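Local coordinates for protein glycosyl hydrolase, family 38 (Enterococcus faecalis, PDB 5KBP) that probably hydrolyses alpha-mannosidic linkages in carbohydrates, as a bacterial alpha-mannosidase of glycoside hydrolase family 38, at residues Asp46-Leu54 against Phe258-Tyr266; Tyr168-Trp176 against Val218-His226. All coordinates share one frame; numbering follows the deposited sequence.

Contacts 1 and 2 both fall in the N-terminal domain of the family 38 chain, their centres about 22 Å apart, and the segments of contact 2 lie in sequence between the two segments of contact 1. They meet through Tyr-266, on the helix that starts in contact 1: its OH is 3.3 Å from His-226 O, a probable hydrogen bond, and packs 3.8 Å from Glu-174 OE1. Contact 1 is remote from the annotated calcium-binding residues. Contact 2 comes closer, the side chain of Ala-222 being about 9 Å from that of Tyr-256, a calcium-binding residue whose ion is not bound to this chain in the model.

Contact 1 (Asp46-Leu54 against Phe258-Tyr266)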
# COMPACT_ATOMS: atom_id res chain seq x y z
N ASP A 46 -6.65 -8.45 37.66
CA ASP A 46 -6.99 -7.45 38.67
C ASP A 46 -8.48 -7.53 38.98
O ASP A 46 -9.29 -7.18 38.12
CB ASP A 46 -6.61 -6.06 38.19
CG ASP A 46 -6.76 -5.01 39.27
OD1 ASP A 46 -6.91 -5.38 40.46
OD2 ASP A 46 -6.72 -3.81 38.93
N PRO A 47 -8.87 -7.96 40.18
CA PRO A 47 -10.31 -8.12 40.47
C PRO A 47 -11.07 -6.81 40.60
O PRO A 47 -12.30 -6.83 40.56
CB PRO A 47 -10.32 -8.89 41.81
CG PRO A 47 -8.91 -9.38 42.00
CD PRO A 47 -8.04 -8.39 41.31
N GLU A 48 -10.38 -5.69 40.75
CA GLU A 48 -11.03 -4.40 40.87
C GLU A 48 -11.07 -3.63 39.56
O GLU A 48 -11.71 -2.58 39.49
CB GLU A 48 -10.34 -3.55 41.94
CG GLU A 48 -10.21 -4.24 43.29
CD GLU A 48 -11.55 -4.50 43.94
OE1 GLU A 48 -12.52 -3.76 43.65
OE2 GLU A 48 -11.64 -5.44 44.76
N PHE A 49 -10.40 -4.13 38.52
CA PHE A 49 -10.45 -3.50 37.20
C PHE A 49 -11.82 -3.74 36.58
O PHE A 49 -12.14 -4.86 36.18
CB PHE A 49 -9.33 -4.06 36.32
CG PHE A 49 -9.12 -3.28 35.05
CD1 PHE A 49 -8.27 -2.19 35.02
CD2 PHE A 49 -9.78 -3.64 33.88
CE1 PHE A 49 -8.08 -1.47 33.86
CE2 PHE A 49 -9.58 -2.93 32.71
CZ PHE A 49 -8.73 -1.84 32.70
N ASN A 50 -12.63 -2.69 36.51
CA ASN A 50 -13.99 -2.80 36.01
C ASN A 50 -14.02 -3.11 34.52
O ASN A 50 -14.46 -4.19 34.11
CB ASN A 50 -14.78 -1.52 36.30
CG ASN A 50 -16.19 -1.56 35.75
OD1 ASN A 50 -16.46 -1.03 34.68
ND2 ASN A 50 -17.09 -2.19 36.50
N SER A 51 -13.55 -2.17 33.70
CA SER A 51 -13.60 -2.33 32.26
C SER A 51 -12.63 -1.36 31.61
O SER A 51 -12.01 -0.52 32.28
CB SER A 51 -15.02 -2.12 31.72
OG SER A 51 -15.50 -0.84 32.08
N PHE A 52 -12.50 -1.49 30.29
CA PHE A 52 -11.66 -0.61 29.48
C PHE A 52 -12.42 -0.27 28.21
O PHE A 52 -12.84 -1.17 27.48
CB PHE A 52 -10.32 -1.27 29.15
CG PHE A 52 -9.34 -0.36 28.46
CD1 PHE A 52 -8.52 0.48 29.19
CD2 PHE A 52 -9.24 -0.34 27.07
CE1 PHE A 52 -7.61 1.32 28.56
CE2 PHE A 52 -8.34 0.49 26.44
CZ PHE A 52 -7.53 1.32 27.18
N HIS A 53 -12.60 1.02 27.95
CA HIS A 53 -13.34 1.48 26.78
C HIS A 53 -12.41 1.50 25.58
O HIS A 53 -11.43 2.25 25.56
CB HIS A 53 -13.94 2.85 27.03
CG HIS A 53 -14.94 3.27 25.99
ND1 HIS A 53 -14.65 4.19 25.01
CD2 HIS A 53 -16.22 2.88 25.78
CE1 HIS A 53 -15.71 4.36 24.24
NE2 HIS A 53 -16.68 3.58 24.69
N LEU A 54 -12.72 0.69 24.57
CA LEU A 54 -11.83 0.49 23.43
C LEU A 54 -12.05 1.53 22.34
O LEU A 54 -12.17 1.22 21.16
CB LEU A 54 -12.00 -0.92 22.88
CG LEU A 54 -10.74 -1.52 22.25
CD1 LEU A 54 -9.60 -1.54 23.27
CD2 LEU A 54 -11.01 -2.92 21.71
N PHE A 258 -15.37 7.26 44.59
CA PHE A 258 -14.68 7.00 43.33
C PHE A 258 -14.94 5.57 42.88
O PHE A 258 -14.70 4.62 43.63
CB PHE A 258 -13.18 7.24 43.49
CG PHE A 258 -12.83 8.66 43.83
CD1 PHE A 258 -12.88 9.12 45.13
CD2 PHE A 258 -12.45 9.55 42.83
CE1 PHE A 258 -12.57 10.43 45.44
CE2 PHE A 258 -12.14 10.86 43.13
CZ PHE A 258 -12.19 11.30 44.44
N ILE A 259 -15.44 5.43 41.65
CA ILE A 259 -15.86 4.15 41.11
C ILE A 259 -15.18 3.95 39.76
O ILE A 259 -15.34 4.78 38.86
CB ILE A 259 -17.39 4.06 40.95
CG1 ILE A 259 -18.09 4.45 42.25
CG2 ILE A 259 -17.79 2.66 40.51
CD1 ILE A 259 -19.60 4.51 42.13
N HIS A 260 -14.43 2.86 39.62
CA HIS A 260 -14.00 2.43 38.29
C HIS A 260 -15.22 1.95 37.53
O HIS A 260 -15.85 0.96 37.92
CB HIS A 260 -12.94 1.33 38.40
CG HIS A 260 -12.04 1.25 37.20
ND1 HIS A 260 -11.56 0.06 36.72
CD2 HIS A 260 -11.53 2.22 36.41
CE1 HIS A 260 -10.79 0.29 35.66
NE2 HIS A 260 -10.76 1.59 35.46
N SER A 261 -15.57 2.65 36.45
CA SER A 261 -16.85 2.40 35.80
C SER A 261 -16.72 2.33 34.28
O SER A 261 -15.66 1.99 33.75
CB SER A 261 -17.86 3.47 36.20
OG SER A 261 -19.18 3.10 35.84
N ASN A 262 -17.81 2.66 33.59
CA ASN A 262 -17.87 2.57 32.13
C ASN A 262 -19.00 3.46 31.65
O ASN A 262 -19.83 3.93 32.43
CB ASN A 262 -18.07 1.12 31.68
CG ASN A 262 -19.22 0.44 32.39
OD1 ASN A 262 -20.38 0.64 32.04
ND2 ASN A 262 -18.90 -0.37 33.40
N PHE A 263 -19.03 3.68 30.33
CA PHE A 263 -20.01 4.60 29.76
C PHE A 263 -21.44 4.10 29.91
O PHE A 263 -22.36 4.92 30.06
CB PHE A 263 -19.69 4.87 28.29
CG PHE A 263 -18.64 5.92 28.08
CD1 PHE A 263 -18.89 7.23 28.46
CD2 PHE A 263 -17.42 5.61 27.51
CE1 PHE A 263 -17.94 8.21 28.27
CE2 PHE A 263 -16.46 6.58 27.32
CZ PHE A 263 -16.72 7.88 27.70
N ASP A 264 -21.65 2.79 29.89
CA ASP A 264 -23.00 2.26 30.05
C ASP A 264 -23.56 2.58 31.43
O ASP A 264 -24.71 3.01 31.56
CB ASP A 264 -23.00 0.75 29.81
CG ASP A 264 -22.71 0.39 28.36
OD1 ASP A 264 -23.26 1.07 27.47
OD2 ASP A 264 -21.94 -0.56 28.13
N ASP A 265 -22.76 2.37 32.47
CA ASP A 265 -23.22 2.64 33.83
C ASP A 265 -23.34 4.14 34.09
O ASP A 265 -24.29 4.58 34.75
CB ASP A 265 -22.27 2.01 34.85
CG ASP A 265 -22.37 0.50 34.87
OD1 ASP A 265 -23.39 -0.04 34.37
OD2 ASP A 265 -21.44 -0.16 35.39
N TYR A 266 -22.40 4.94 33.58
CA TYR A 266 -22.47 6.38 33.79
C TYR A 266 -23.69 6.99 33.12
O TYR A 266 -24.42 7.79 33.73
CB TYR A 266 -21.19 7.06 33.29
CG TYR A 266 -21.21 8.56 33.43
CD1 TYR A 266 -21.09 9.16 34.68
CD2 TYR A 266 -21.35 9.39 32.32
CE1 TYR A 266 -21.11 10.54 34.82
CE2 TYR A 266 -21.37 10.77 32.45
CZ TYR A 266 -21.25 11.34 33.71
OH TYR A 266 -21.27 12.71 33.85
O HOH W 1 -20.06 -2.53 35.78
O HOH W 2 -13.19 1.92 32.66
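Asn-50 meets His-260 and Asn-262 through two hydrogen bonds. Its backbone N donates to His-260 ND1 (3.0 Å, 160° at the hydrogen), arriving tilted from the imidazole plane. With ND1 accepting, NE2 probably carries the proton; it hydrogen-bonds to Ser-13 OG. In the same imidazole, His-260 CE1 points over one face of Phe-49, 3.6 Å from Phe-49 CD1 and offset toward the rim, an edge-to-face pair.

The Asn-50 side chain extends anti to its own N (chi1 178°), which brings OD1 to Asn-262 ND2 at 2.8 Å. This donor lies in the carbonyl plane, on a lone pair, and the two amides are nearly coplanar. Ser-51 OG is a second donor to OD1; two donors thus grip OD1, and with a water on ND2 they hold the amide's rotation. That water, which accepts from Asn-50 ND2, in turn donates to Asp-265 OD2; a second water bridges Ser-51 O and Ser-261 O.

Farther along, His-53 presents a ring face to the edge of Phe-263, CD2 to CD2 at 3.4 Å, with planes at 73°.

Asn-262 is itself positioned by its role as N-cap: OD1 accepts from Asp-265 N (3.0 Å), the donor standing above the carbonyl plane, while ND2 is directed across to Asn-50. One side chain thus both caps the helix and ties it to 46-54.

In the fold, the contact lies where strand 256-260, at one edge of the parallel sheet with 7-13 and 226-231, passes into helix 263-270. Strand 52-53 pairs in parallel with 84-85, Lys-83 NZ binds the carbonyls of Phe-49 and Asn-50, and helix 242-252 packs on Phe-49 and His-260.

Contact 2 (Tyr168-Trp176 against Val218-His226); sequences YSSQYSEMW and VERYASTNH
Tyr-172 packs against Ser-223, whose CB sits over one face of the phenol ring, 3.8 Å from its centroid and 29° off the normal, a CH-pi contact. Tyr-172 chi1 sets CG beside the backbone N, which puts the CG-CD1 side of the ring against Ser-223 CB; its OH hydrogen-bonds to Asp-277 OD2. Tyr-172 CA also makes a C-H...O contact with Tyr-221 O at 3.1 Å.

The same carbonyl accepts from Ser-173 N, 2.7 Å from N to Tyr-221 O, 162° at the hydrogen. Ser-173 OG is 3.0 Å from Tyr-221 O and 2.7 Å from Glu-174 OE1, so the destination of its proton is unsettled; a water donates to both Ser-173 OG and Val-218 O. Here the loop before strand 174-178 of the mixed sheet meets the loop that leads from helix 204-219 into strand 226-231, a helix-to-strand connection of an alpha/beta domain.

Glu-174 bends at chi2 (77°), carrying OE2 to Ser-223. Ser-223 N donates to the syn lone pair of Glu-174 OE2 at 3.1 Å, while the modelled 2.3 Å from Ser-223 OG to OE2 is doubtfully short. The Glu-174 side chain packs on helix 263-270, touching Tyr-266 and Val-270.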
# COMPACT_ATOMS: atom_id res chain seq x y z
N TYR A 168 -24.11 28.10 20.83
CA TYR A 168 -23.21 26.96 20.96
C TYR A 168 -22.45 26.98 22.28
O TYR A 168 -21.26 26.66 22.33
CB TYR A 168 -22.25 26.91 19.78
CG TYR A 168 -22.95 26.90 18.44
CD1 TYR A 168 -23.54 25.74 17.96
CD2 TYR A 168 -23.03 28.04 17.66
CE1 TYR A 168 -24.19 25.72 16.74
CE2 TYR A 168 -23.67 28.03 16.44
CZ TYR A 168 -24.25 26.87 15.98
OH TYR A 168 -24.89 26.86 14.77
N SER A 169 -23.13 27.35 23.36
CA SER A 169 -22.55 27.33 24.70
C SER A 169 -23.55 26.68 25.65
O SER A 169 -24.74 27.00 25.61
CB SER A 169 -22.20 28.75 25.18
OG SER A 169 -21.17 29.31 24.39
N SER A 170 -23.06 25.77 26.48
CA SER A 170 -23.89 25.06 27.44
C SER A 170 -23.41 25.35 28.86
O SER A 170 -22.20 25.36 29.12
CB SER A 170 -23.88 23.56 27.18
OG SER A 170 -24.66 22.86 28.14
N GLN A 171 -24.36 25.58 29.76
CA GLN A 171 -24.00 25.76 31.17
C GLN A 171 -23.41 24.50 31.76
O GLN A 171 -22.63 24.57 32.72
CB GLN A 171 -25.23 26.19 31.97
CG GLN A 171 -25.71 27.60 31.70
CD GLN A 171 -26.94 27.96 32.50
OE1 GLN A 171 -27.79 27.11 32.76
NE2 GLN A 171 -27.04 29.22 32.91
N TYR A 172 -23.75 23.34 31.21
CA TYR A 172 -23.37 22.06 31.79
C TYR A 172 -22.66 21.20 30.76
O TYR A 172 -22.74 21.44 29.55
CB TYR A 172 -24.59 21.31 32.34
CG TYR A 172 -25.51 22.17 33.17
CD1 TYR A 172 -25.21 22.47 34.49
CD2 TYR A 172 -26.70 22.66 32.64
CE1 TYR A 172 -26.06 23.26 35.26
CE2 TYR A 172 -27.55 23.45 33.40
CZ TYR A 172 -27.22 23.74 34.70
OH TYR A 172 -28.07 24.52 35.46
N SER A 173 -21.96 20.18 31.26
CA SER A 173 -21.32 19.18 30.41
C SER A 173 -22.30 18.14 29.90
O SER A 173 -21.88 17.22 29.19
CB SER A 173 -20.18 18.50 31.17
OG SER A 173 -20.58 18.12 32.47
N GLU A 174 -23.58 18.25 30.26
CA GLU A 174 -24.64 17.43 29.70
C GLU A 174 -25.64 18.35 29.00
O GLU A 174 -25.90 19.46 29.47
CB GLU A 174 -25.36 16.61 30.78
CG GLU A 174 -24.46 15.67 31.57
CD GLU A 174 -23.64 16.39 32.63
OE1 GLU A 174 -22.43 16.12 32.73
OE2 GLU A 174 -24.21 17.24 33.34
N MET A 175 -26.19 17.89 27.89
CA MET A 175 -27.05 18.74 27.08
C MET A 175 -27.91 17.88 26.17
O MET A 175 -27.64 16.69 25.98
CB MET A 175 -26.22 19.74 26.26
CG MET A 175 -25.43 19.10 25.13
SD MET A 175 -24.08 20.13 24.53
CE MET A 175 -23.05 20.21 25.99
N TRP A 176 -28.94 18.50 25.61
CA TRP A 176 -29.75 17.88 24.58
C TRP A 176 -29.25 18.32 23.21
O TRP A 176 -28.93 19.49 23.01
CB TRP A 176 -31.23 18.25 24.74
CG TRP A 176 -31.83 17.76 26.01
CD1 TRP A 176 -32.29 18.53 27.04
CD2 TRP A 176 -32.02 16.40 26.41
NE1 TRP A 176 -32.77 17.72 28.05
CE2 TRP A 176 -32.61 16.41 27.69
CE3 TRP A 176 -31.75 15.16 25.80
CZ2 TRP A 176 -32.94 15.24 28.37
CZ3 TRP A 176 -32.08 14.01 26.49
CH2 TRP A 176 -32.67 14.05 27.76
N VAL A 218 -14.39 19.42 37.00
CA VAL A 218 -15.58 18.69 36.56
C VAL A 218 -16.84 19.28 37.18
O VAL A 218 -17.89 19.33 36.54
CB VAL A 218 -15.42 17.19 36.89
CG1 VAL A 218 -16.66 16.42 36.49
CG2 VAL A 218 -14.21 16.64 36.17
N GLU A 219 -16.76 19.74 38.43
CA GLU A 219 -17.92 20.32 39.09
C GLU A 219 -18.31 21.67 38.50
O GLU A 219 -19.43 22.13 38.74
CB GLU A 219 -17.67 20.45 40.59
CG GLU A 219 -17.82 19.15 41.36
CD GLU A 219 -17.35 19.26 42.79
OE1 GLU A 219 -16.58 18.39 43.23
OE2 GLU A 219 -17.75 20.23 43.48
N ARG A 220 -17.42 22.32 37.74
CA ARG A 220 -17.77 23.59 37.12
C ARG A 220 -18.94 23.44 36.16
O ARG A 220 -19.72 24.39 35.98
CB ARG A 220 -16.56 24.17 36.38
CG ARG A 220 -15.59 24.95 37.25
CD ARG A 220 -14.27 25.23 36.52
NE ARG A 220 -14.28 26.48 35.77
CZ ARG A 220 -14.06 27.68 36.31
NH1 ARG A 220 -13.84 27.79 37.61
NH2 ARG A 220 -14.08 28.77 35.55
N TYR A 221 -19.09 22.27 35.54
CA TYR A 221 -20.12 22.08 34.52
C TYR A 221 -21.02 20.87 34.80
O TYR A 221 -21.78 20.48 33.92
CB TYR A 221 -19.48 21.93 33.14
CG TYR A 221 -18.26 22.80 32.94
CD1 TYR A 221 -18.37 24.17 32.73
CD2 TYR A 221 -16.99 22.24 32.96
CE1 TYR A 221 -17.25 24.96 32.54
CE2 TYR A 221 -15.86 23.02 32.77
CZ TYR A 221 -16.00 24.38 32.56
OH TYR A 221 -14.88 25.16 32.38
N ALA A 222 -20.94 20.28 35.98
CA ALA A 222 -21.76 19.11 36.29
C ALA A 222 -23.17 19.54 36.65
O ALA A 222 -23.37 20.32 37.58
CB ALA A 222 -21.13 18.31 37.43
N SER A 223 -24.16 19.04 35.90
CA SER A 223 -25.56 19.27 36.21
C SER A 223 -26.12 18.26 37.20
O SER A 223 -27.22 18.48 37.73
CB SER A 223 -26.40 19.24 34.93
OG SER A 223 -26.20 18.04 34.21
N THR A 224 -25.41 17.17 37.45
CA THR A 224 -25.80 16.15 38.42
C THR A 224 -24.65 15.94 39.40
O THR A 224 -23.58 16.53 39.28
CB THR A 224 -26.16 14.83 37.72
OG1 THR A 224 -24.97 14.18 37.26
CG2 THR A 224 -27.07 15.08 36.53
N ASN A 225 -24.88 15.08 40.39
CA ASN A 225 -23.83 14.68 41.32
C ASN A 225 -22.94 13.58 40.76
O ASN A 225 -22.11 13.04 41.49
CB ASN A 225 -24.45 14.23 42.64
CG ASN A 225 -25.15 15.35 43.37
OD1 ASN A 225 -24.73 16.50 43.31
ND2 ASN A 225 -26.23 15.02 44.07
N HIS A 226 -23.10 13.24 39.48
CA HIS A 226 -22.34 12.18 38.84
C HIS A 226 -21.28 12.80 37.94
O HIS A 226 -21.62 13.52 36.99
CB HIS A 226 -23.26 11.25 38.05
CG HIS A 226 -24.37 10.67 38.88
ND1 HIS A 226 -24.19 9.56 39.68
CD2 HIS A 226 -25.66 11.05 39.03
CE1 HIS A 226 -25.33 9.28 40.29
NE2 HIS A 226 -26.24 10.16 39.92
O HOH W 3 -18.61 18.37 34.08